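Local coordinates for putative dehydratase (Mesorhizobium loti, PDB 2POZ), which is of unknown function but belongs to the enolase superfamily, in its mandelate racemase-like branch, and probably acts as a lyase such as a dehydratase, at the interface of chains A and B and the interface of chains A and C. Numbering follows the deposited sequence. Chains: chain A/B/C, Putative dehydratase.

Contact 1 belongs to the interface of chains A and B, and contacts 2, 3 and 4 to that of chains A and C. Contacts 2 and 3 are two-fold twins with the chains exchanged, the centres of their C-alpha atoms about 12 Å apart. Contact 4 lies 11 to 13 Å from both by the same measure and shares C:Trp101 with contact 2 and A:Trp101 with contact 3. Contact 1 is about 30 Å or more from the others, so chain A meets two neighbours through separate surfaces. Two distinct two-fold interfaces on one subunit suit an octamer, the form of the deposited assembly.

Contact 1: the interface of chains A and B. Residues chain A 207-208, 235-236, 258; chain B 80, 83-84.
The guanidinium of A:Arg258 lies between the B:Phe80 ring and the aliphatic chain of B:Lys83; the arginine and lysine bury 69 and 78 Å². It lies flat on the ring, planes 5° apart, with NH1 3.5 Å from the ring centroid in a cation-pi contact. A bend at chi3 (-77°) turns the guanidinium out of the line of the chain onto this ring. NH1 donates within the guanidinium plane to the backbone O of B:Phe80 at 2.8 Å, so one residue supplies the stacking face and an acceptor that fixes the group's rotation. B:Lys83 runs extended beyond CG, and on the opposite face its CD comes within 3.4 Å of A:Arg258 NH1. Its NZ reaches the backbone O of A:Ser207 at 3.1 Å, in the carbonyl plane. Water 1 joins NZ, A:Arg258 NH1 and A:Ser207 OG, probably easing the proximity of two positive groups. B:Asn84 ND2 donates almost straight (170° at H) to A:Arg258 O at 2.8 Å, while its CB packs on A:Pro236 CB at 3.5 Å. In the fold, the chain A residues occupy loops after strands 201-205, 229-231 and 253-255 of the enolase-type barrel; the chain B residues come from the loop joining helices 68-78 and 87-108 of the N-terminal domain.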
# COMPACT_ATOMS: atom_id res chain seq x y z
N SER A 207 -13.87 25.25 8.01
CA SER A 207 -15.08 24.53 8.41
C SER A 207 -15.63 23.64 7.29
O SER A 207 -16.82 23.66 7.02
CB SER A 207 -16.16 25.54 8.84
OG SER A 207 -17.18 24.93 9.61
N GLY A 208 -14.75 22.87 6.65
CA GLY A 208 -15.19 21.99 5.58
C GLY A 208 -14.63 22.36 4.21
O GLY A 208 -14.43 21.49 3.36
N ASP A 235 -14.39 18.43 4.14
CA ASP A 235 -15.48 17.84 4.91
C ASP A 235 -14.92 16.74 5.81
O ASP A 235 -14.19 15.87 5.35
CB ASP A 235 -16.52 17.24 3.96
CG ASP A 235 -17.81 16.85 4.66
OD1 ASP A 235 -17.73 16.15 5.70
OD2 ASP A 235 -18.89 17.24 4.17
N PRO A 236 -15.24 16.79 7.11
CA PRO A 236 -14.78 15.80 8.09
C PRO A 236 -15.10 14.36 7.66
O PRO A 236 -14.46 13.42 8.11
CB PRO A 236 -15.54 16.19 9.36
CG PRO A 236 -15.70 17.65 9.22
CD PRO A 236 -16.06 17.82 7.76
N ARG A 258 -15.17 17.79 14.73
CA ARG A 258 -16.23 16.87 14.37
C ARG A 258 -15.77 15.42 14.24
O ARG A 258 -16.24 14.68 13.37
CB ARG A 258 -16.93 17.37 13.08
CG ARG A 258 -17.94 18.50 13.38
CD ARG A 258 -18.62 19.07 12.15
NE ARG A 258 -17.74 19.99 11.42
CZ ARG A 258 -18.15 20.89 10.54
NH1 ARG A 258 -19.44 21.03 10.26
NH2 ARG A 258 -17.25 21.67 9.94
N PHE B 80 -24.50 21.87 10.71
CA PHE B 80 -23.15 21.78 11.28
C PHE B 80 -22.78 20.34 11.66
O PHE B 80 -21.74 19.83 11.25
CB PHE B 80 -22.96 22.67 12.51
CG PHE B 80 -21.52 22.79 12.93
CD1 PHE B 80 -20.66 23.67 12.26
CD2 PHE B 80 -20.99 21.95 13.90
CE1 PHE B 80 -19.30 23.71 12.56
CE2 PHE B 80 -19.63 21.98 14.21
CZ PHE B 80 -18.78 22.86 13.54
N LYS B 83 -21.87 17.03 8.98
CA LYS B 83 -20.56 16.72 8.39
C LYS B 83 -19.90 15.70 9.30
O LYS B 83 -19.56 16.01 10.44
CB LYS B 83 -19.72 17.99 8.24
CG LYS B 83 -20.35 18.96 7.25
CD LYS B 83 -19.48 20.18 7.00
CE LYS B 83 -20.17 21.12 6.00
NZ LYS B 83 -19.44 22.39 5.81
N ASN B 84 -19.73 14.49 8.78
CA ASN B 84 -19.19 13.34 9.53
C ASN B 84 -20.21 13.00 10.62
O ASN B 84 -19.85 12.50 11.69
CB ASN B 84 -17.83 13.63 10.17
CG ASN B 84 -17.15 12.34 10.66
OD1 ASN B 84 -17.27 11.30 10.02
ND2 ASN B 84 -16.43 12.42 11.77
O HOH W 1 -19.46 23.54 8.60
O HOH W 2 -14.93 10.62 8.62

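Contact 2: the interface of chains A and C. Residues chain A 116, 291, 324, 326; chain C 69, 101, 288, 292.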
# COMPACT_ATOMS: atom_id res chain seq x y z
N PHE A 116 -5.95 12.83 37.34
CA PHE A 116 -5.37 12.51 36.04
C PHE A 116 -3.84 12.42 36.03
O PHE A 116 -3.24 12.15 35.00
CB PHE A 116 -5.81 13.56 35.00
CG PHE A 116 -7.22 13.38 34.50
CD1 PHE A 116 -8.06 12.41 35.05
CD2 PHE A 116 -7.70 14.18 33.47
CE1 PHE A 116 -9.36 12.25 34.57
CE2 PHE A 116 -9.00 14.01 32.98
CZ PHE A 116 -9.83 13.05 33.54
N LYS A 291 -8.56 12.75 27.30
CA LYS A 291 -7.19 12.60 27.79
C LYS A 291 -6.56 11.41 27.04
O LYS A 291 -5.39 11.47 26.63
CB LYS A 291 -7.17 12.34 29.30
CG LYS A 291 -5.78 12.04 29.85
CD LYS A 291 -5.78 11.85 31.37
CE LYS A 291 -4.41 11.41 31.87
NZ LYS A 291 -3.30 12.31 31.42
N ASN A 324 -3.41 19.24 32.54
CA ASN A 324 -2.76 17.93 32.65
C ASN A 324 -2.04 17.31 31.44
O ASN A 324 -1.02 16.63 31.62
CB ASN A 324 -3.81 16.95 33.21
CG ASN A 324 -3.31 15.52 33.31
OD1 ASN A 324 -3.46 14.74 32.38
ND2 ASN A 324 -2.71 15.18 34.44
N THR A 326 0.33 16.51 28.30
CA THR A 326 1.70 16.87 27.97
C THR A 326 1.86 17.51 26.59
O THR A 326 2.82 18.25 26.37
CB THR A 326 2.62 15.63 28.07
OG1 THR A 326 2.02 14.55 27.35
CG2 THR A 326 2.78 15.19 29.52
N GLU C 69 2.52 13.19 35.78
CA GLU C 69 2.63 13.38 34.33
C GLU C 69 3.87 14.19 33.98
O GLU C 69 4.58 13.87 33.02
CB GLU C 69 1.40 14.11 33.79
CG GLU C 69 0.13 13.27 33.65
CD GLU C 69 0.13 12.41 32.39
OE1 GLU C 69 0.82 12.77 31.41
OE2 GLU C 69 -0.58 11.38 32.38
N TRP C 101 2.24 6.95 41.98
CA TRP C 101 0.79 6.73 42.08
C TRP C 101 0.44 6.18 43.45
O TRP C 101 -0.62 6.49 44.00
CB TRP C 101 0.30 5.78 41.00
CG TRP C 101 0.16 6.44 39.67
CD1 TRP C 101 1.00 6.32 38.60
CD2 TRP C 101 -0.85 7.38 39.29
NE1 TRP C 101 0.57 7.13 37.57
CE2 TRP C 101 -0.57 7.79 37.96
CE3 TRP C 101 -1.97 7.92 39.93
CZ2 TRP C 101 -1.36 8.71 37.27
CZ3 TRP C 101 -2.76 8.84 39.25
CH2 TRP C 101 -2.46 9.22 37.93
N MSE C 288 -0.08 4.30 34.62
CA MSE C 288 -0.86 5.16 33.72
C MSE C 288 -0.47 4.93 32.26
O MSE C 288 -1.34 4.89 31.38
CB MSE C 288 -0.68 6.64 34.09
CG MSE C 288 -1.38 7.62 33.14
SE MSE C 288 -3.31 7.35 32.97
CE MSE C 288 -3.90 8.44 34.47
N LYS C 292 -3.00 3.82 29.33
CA LYS C 292 -3.08 4.51 28.04
C LYS C 292 -2.89 3.50 26.90
O LYS C 292 -3.57 3.55 25.88
CB LYS C 292 -2.02 5.60 27.94
CG LYS C 292 -2.25 6.78 28.90
CD LYS C 292 -1.06 7.74 28.91
CE LYS C 292 -1.33 8.95 29.82
NZ LYS C 292 -0.14 9.84 29.95
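C:Glu69 folds back at chi2 (-80°) and A:Lys291, extended along most of its length, turns at chi4 (54°); these two bends bring carboxylate and ammonium together from opposite directions. The resulting salt bridge spans 3.0 Å between A:Lys291 NZ and C:Glu69 OE2, although as a hydrogen bond it is weak. NZ is anchored more firmly within its own chain by the side-chain amide oxygen of A:Asn324, where OD1 lies 2.6 Å from NZ and receives it in the carbonyl plane. A second lysine serves the carboxylate from inside chain C: C:Lys292 NZ stands 2.9 Å from C:Glu69 OE2, on the syn lone pair of that oxygen. One oxygen thus serves two lysine amines, which would probably stabilise its negative charge and let the two positive groups sit near each other. The aliphatic part of C:Glu69 packs crosswise on A:Asn324, CG being 3.5 Å from ND2, with the carboxylate and amide planes 67° apart. A:Thr326 CG2 stands beside the carboxylate, close to its plane, 3.6 Å from C:Glu69 OE1. Selenomethionine C:Met288 extends its CE to 3.8 Å from A:Phe116 O. For the protein, the site ties helix 68-78 of one subunit to helix 287-298 of the next, an ionic link that probably helps hold the octamer together.

Contact 3: the interface of chains A and C. Residues chain A 69, 101, 288; chain C 116-117, 120, 291, 324, 326.
C:Lys291 NZ is gripped from two chains, by the carboxylate OE2 of A:Glu69 at 2.8 Å and by the amide OD1 of C:Asn324 at 2.7 Å. In this mandelate racemase-like member of the enolase superfamily, the pair joins the N-terminal domain of chain A to barrel-domain helix 287-298 of chain C. The two acceptors are met differently: the ammonium lies above the carboxylate plane, 58° out of it, yet sits in the carbonyl plane of C:Asn324, on a lone pair. A terminal turn at chi4 (56°) swings NZ off the extended lysine chain toward A:Glu69. With an alanine in place of C:Lys291, the carboxylate of A:Glu69 would probably lose its charge mate across the interface, and C:Asn324 would be freer to turn. The backbone pins the same glutamate, since A:Glu69 N donates to C:Gly117 O at 3.0 Å, nearly straight at 170°. Next to this bond, CH2 of the A:Trp101 indole approaches C:Gly117 CA at 3.5 Å, a close approach at a residue that has no side chain. Apolar atoms fill the flanks: C:Ile120 CD1 lies 4.0 Å from A:Glu69 CB, and the CE of selenomethionine A:Met288 lies 4.0 Å from C:Lys291 CE.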
# COMPACT_ATOMS: atom_id res chain seq x y z
N GLU A 69 -15.42 4.47 34.50
CA GLU A 69 -15.09 3.66 33.33
C GLU A 69 -16.21 2.66 33.04
O GLU A 69 -16.56 2.44 31.89
CB GLU A 69 -13.76 2.91 33.53
CG GLU A 69 -12.51 3.77 33.44
CD GLU A 69 -12.01 3.98 32.01
OE1 GLU A 69 -12.60 3.40 31.07
OE2 GLU A 69 -11.02 4.72 31.84
N TRP A 101 -16.77 12.80 36.84
CA TRP A 101 -15.44 13.18 37.32
C TRP A 101 -15.55 14.34 38.31
O TRP A 101 -14.77 14.44 39.26
CB TRP A 101 -14.53 13.58 36.15
CG TRP A 101 -13.98 12.41 35.40
CD1 TRP A 101 -14.37 11.96 34.18
CD2 TRP A 101 -12.99 11.48 35.88
NE1 TRP A 101 -13.69 10.80 33.85
CE2 TRP A 101 -12.84 10.49 34.88
CE3 TRP A 101 -12.22 11.39 37.05
CZ2 TRP A 101 -11.95 9.42 35.02
CZ3 TRP A 101 -11.34 10.33 37.19
CH2 TRP A 101 -11.21 9.36 36.17
N MSE A 288 -11.89 12.00 30.41
CA MSE A 288 -10.92 10.91 30.36
C MSE A 288 -10.76 10.42 28.92
O MSE A 288 -9.64 10.16 28.48
CB MSE A 288 -11.35 9.77 31.28
CG MSE A 288 -10.43 8.54 31.23
SE MSE A 288 -8.55 8.94 31.57
CE MSE A 288 -8.54 8.70 33.51
N PHE C 116 -8.08 6.26 38.56
CA PHE C 116 -8.12 5.94 37.14
C PHE C 116 -9.54 5.88 36.56
O PHE C 116 -9.71 5.65 35.36
CB PHE C 116 -7.40 4.61 36.89
CG PHE C 116 -5.89 4.69 36.96
CD1 PHE C 116 -5.25 5.87 37.32
CD2 PHE C 116 -5.10 3.59 36.63
CE1 PHE C 116 -3.85 5.96 37.35
CE2 PHE C 116 -3.71 3.67 36.66
CZ PHE C 116 -3.08 4.86 37.02
N GLY C 117 -10.55 6.07 37.40
CA GLY C 117 -11.92 6.03 36.90
C GLY C 117 -12.78 4.96 37.54
O GLY C 117 -13.85 4.63 37.04
N ILE C 120 -14.02 -1.90 37.66
CA ILE C 120 -15.01 -2.52 36.79
C ILE C 120 -15.29 -3.94 37.27
O ILE C 120 -16.34 -4.50 36.98
CB ILE C 120 -14.51 -2.54 35.33
CG1 ILE C 120 -14.68 -1.15 34.72
CG2 ILE C 120 -15.27 -3.58 34.51
CD1 ILE C 120 -14.27 -1.06 33.28
N LYS C 291 -2.20 1.97 31.21
CA LYS C 291 -3.63 2.23 31.06
C LYS C 291 -3.86 2.87 29.69
O LYS C 291 -4.80 2.51 28.98
CB LYS C 291 -4.14 3.17 32.15
CG LYS C 291 -5.62 3.54 31.98
CD LYS C 291 -6.13 4.39 33.13
CE LYS C 291 -7.56 4.88 32.87
NZ LYS C 291 -8.49 3.75 32.59
N ASN C 324 -9.40 -1.87 36.66
CA ASN C 324 -9.93 -0.70 35.96
C ASN C 324 -10.01 -0.68 34.42
O ASN C 324 -10.85 0.05 33.88
CB ASN C 324 -9.15 0.53 36.47
CG ASN C 324 -9.39 1.78 35.64
OD1 ASN C 324 -8.73 2.00 34.63
ND2 ASN C 324 -10.32 2.62 36.08
N THR C 326 -11.09 -1.60 30.67
CA THR C 326 -12.28 -2.19 30.09
C THR C 326 -12.02 -3.42 29.22
O THR C 326 -12.91 -4.24 29.04
CB THR C 326 -13.07 -1.14 29.27
OG1 THR C 326 -12.20 -0.50 28.34
CG2 THR C 326 -13.65 -0.08 30.19

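Contact 4: the interface of chains A and C. Residues chain A 101, 104, 108, 115; chain C 101, 108, 110, 114-115.
A:Leu115 and C:Leu115 meet at about a right angle across the two-fold axis, their CD2 methyls 3.7 Å apart. In this enolase-superfamily octamer the core of the A/C interface is built from helices 87-108 and 112-115 of the N-terminal domain and the loop between them. A:Leu108 slants over the second leucine, CD1 lying 3.9 Å from C:Leu115 CD2, and sends its other methyl, CD2, to C:Val110 CG1 at 3.5 Å. At the polar end the two leucine carbonyls turn toward water 3, which bridges A:Leu115 O at 2.7 Å and C:Leu115 O at 2.8 Å. Each carbonyl is also met edge-on by the opposing tryptophan: A:Trp101 places its ring edge in plane with C:Leu115 O, and C:Trp101 does the same to A:Leu115 O. A:Lys104 crosses C:Glu114 nearly at right angles. Bends at chi3 (-77°) and chi4 (-73°) curl its tip so that NZ bonds to the backbone O of C:Glu114 at 3.0 Å, the donor tilted 23° from the carbonyl plane, and forms a salt bridge with the carboxylate OE1 at 3.1 Å. A methionine replacing A:Lys104 is likely to leave both this carbonyl and the C:Glu114 carboxylate without their cationic partner. The carbonyl belongs to short helix 112-115, whose dipole may add slightly to the attraction.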
# COMPACT_ATOMS: atom_id res chain seq x y z
N TRP A 101 -16.77 12.80 36.84
CA TRP A 101 -15.44 13.18 37.32
C TRP A 101 -15.55 14.34 38.31
O TRP A 101 -14.77 14.44 39.26
CB TRP A 101 -14.53 13.58 36.15
CG TRP A 101 -13.98 12.41 35.40
CD1 TRP A 101 -14.37 11.96 34.18
CD2 TRP A 101 -12.99 11.48 35.88
NE1 TRP A 101 -13.69 10.80 33.85
CE2 TRP A 101 -12.84 10.49 34.88
CE3 TRP A 101 -12.22 11.39 37.05
CZ2 TRP A 101 -11.95 9.42 35.02
CZ3 TRP A 101 -11.34 10.33 37.19
CH2 TRP A 101 -11.21 9.36 36.17
N LYS A 104 -16.36 12.73 41.55
CA LYS A 104 -15.21 12.02 42.09
C LYS A 104 -14.21 13.01 42.69
O LYS A 104 -13.67 12.77 43.77
CB LYS A 104 -14.54 11.18 41.01
CG LYS A 104 -13.41 10.29 41.53
CD LYS A 104 -12.81 9.43 40.41
CE LYS A 104 -13.70 8.25 40.08
NZ LYS A 104 -13.65 7.20 41.14
N LEU A 108 -13.00 13.30 46.65
CA LEU A 108 -11.60 13.21 47.07
C LEU A 108 -10.99 14.55 47.47
O LEU A 108 -9.86 14.61 47.93
CB LEU A 108 -10.78 12.55 45.96
CG LEU A 108 -11.23 11.11 45.65
CD1 LEU A 108 -10.48 10.55 44.46
CD2 LEU A 108 -11.02 10.24 46.88
N LEU A 115 -6.35 13.93 39.79
CA LEU A 115 -6.69 12.52 39.63
C LEU A 115 -6.02 11.97 38.36
O LEU A 115 -5.59 10.82 38.32
CB LEU A 115 -8.21 12.34 39.51
CG LEU A 115 -9.08 12.88 40.64
CD1 LEU A 115 -10.56 12.70 40.31
CD2 LEU A 115 -8.73 12.15 41.93
N TRP C 101 2.24 6.95 41.98
CA TRP C 101 0.79 6.73 42.08
C TRP C 101 0.44 6.18 43.45
O TRP C 101 -0.62 6.49 44.00
CB TRP C 101 0.30 5.78 41.00
CG TRP C 101 0.16 6.44 39.67
CD1 TRP C 101 1.00 6.32 38.60
CD2 TRP C 101 -0.85 7.38 39.29
NE1 TRP C 101 0.57 7.13 37.57
CE2 TRP C 101 -0.57 7.79 37.96
CE3 TRP C 101 -1.97 7.92 39.93
CZ2 TRP C 101 -1.36 8.71 37.27
CZ3 TRP C 101 -2.76 8.84 39.25
CH2 TRP C 101 -2.46 9.22 37.93
N LEU C 108 -4.67 10.60 48.98
CA LEU C 108 -6.11 10.78 48.81
C LEU C 108 -6.94 9.72 49.53
O LEU C 108 -8.16 9.81 49.56
CB LEU C 108 -6.44 10.82 47.31
CG LEU C 108 -5.71 11.94 46.57
CD1 LEU C 108 -6.16 12.01 45.12
CD2 LEU C 108 -5.97 13.27 47.26
N VAL C 110 -7.37 6.45 48.77
CA VAL C 110 -8.09 5.50 47.92
C VAL C 110 -7.13 4.68 47.06
O VAL C 110 -5.99 5.08 46.84
CB VAL C 110 -9.07 6.23 46.97
CG1 VAL C 110 -10.15 6.96 47.76
CG2 VAL C 110 -8.30 7.22 46.10
N GLU C 114 -9.13 3.84 41.79
CA GLU C 114 -10.22 4.80 41.97
C GLU C 114 -9.88 6.09 41.22
O GLU C 114 -10.76 6.72 40.63
CB GLU C 114 -10.45 5.11 43.45
CG GLU C 114 -11.33 4.09 44.18
CD GLU C 114 -12.62 3.80 43.43
OE1 GLU C 114 -13.29 4.75 42.98
OE2 GLU C 114 -12.98 2.60 43.30
N LEU C 115 -8.61 6.45 41.24
CA LEU C 115 -8.14 7.66 40.55
C LEU C 115 -8.24 7.49 39.03
O LEU C 115 -8.48 8.46 38.31
CB LEU C 115 -6.68 7.94 40.93
CG LEU C 115 -6.32 7.99 42.42
CD1 LEU C 115 -4.82 8.17 42.56
CD2 LEU C 115 -7.08 9.11 43.12
O HOH W 3 -6.67 9.23 36.37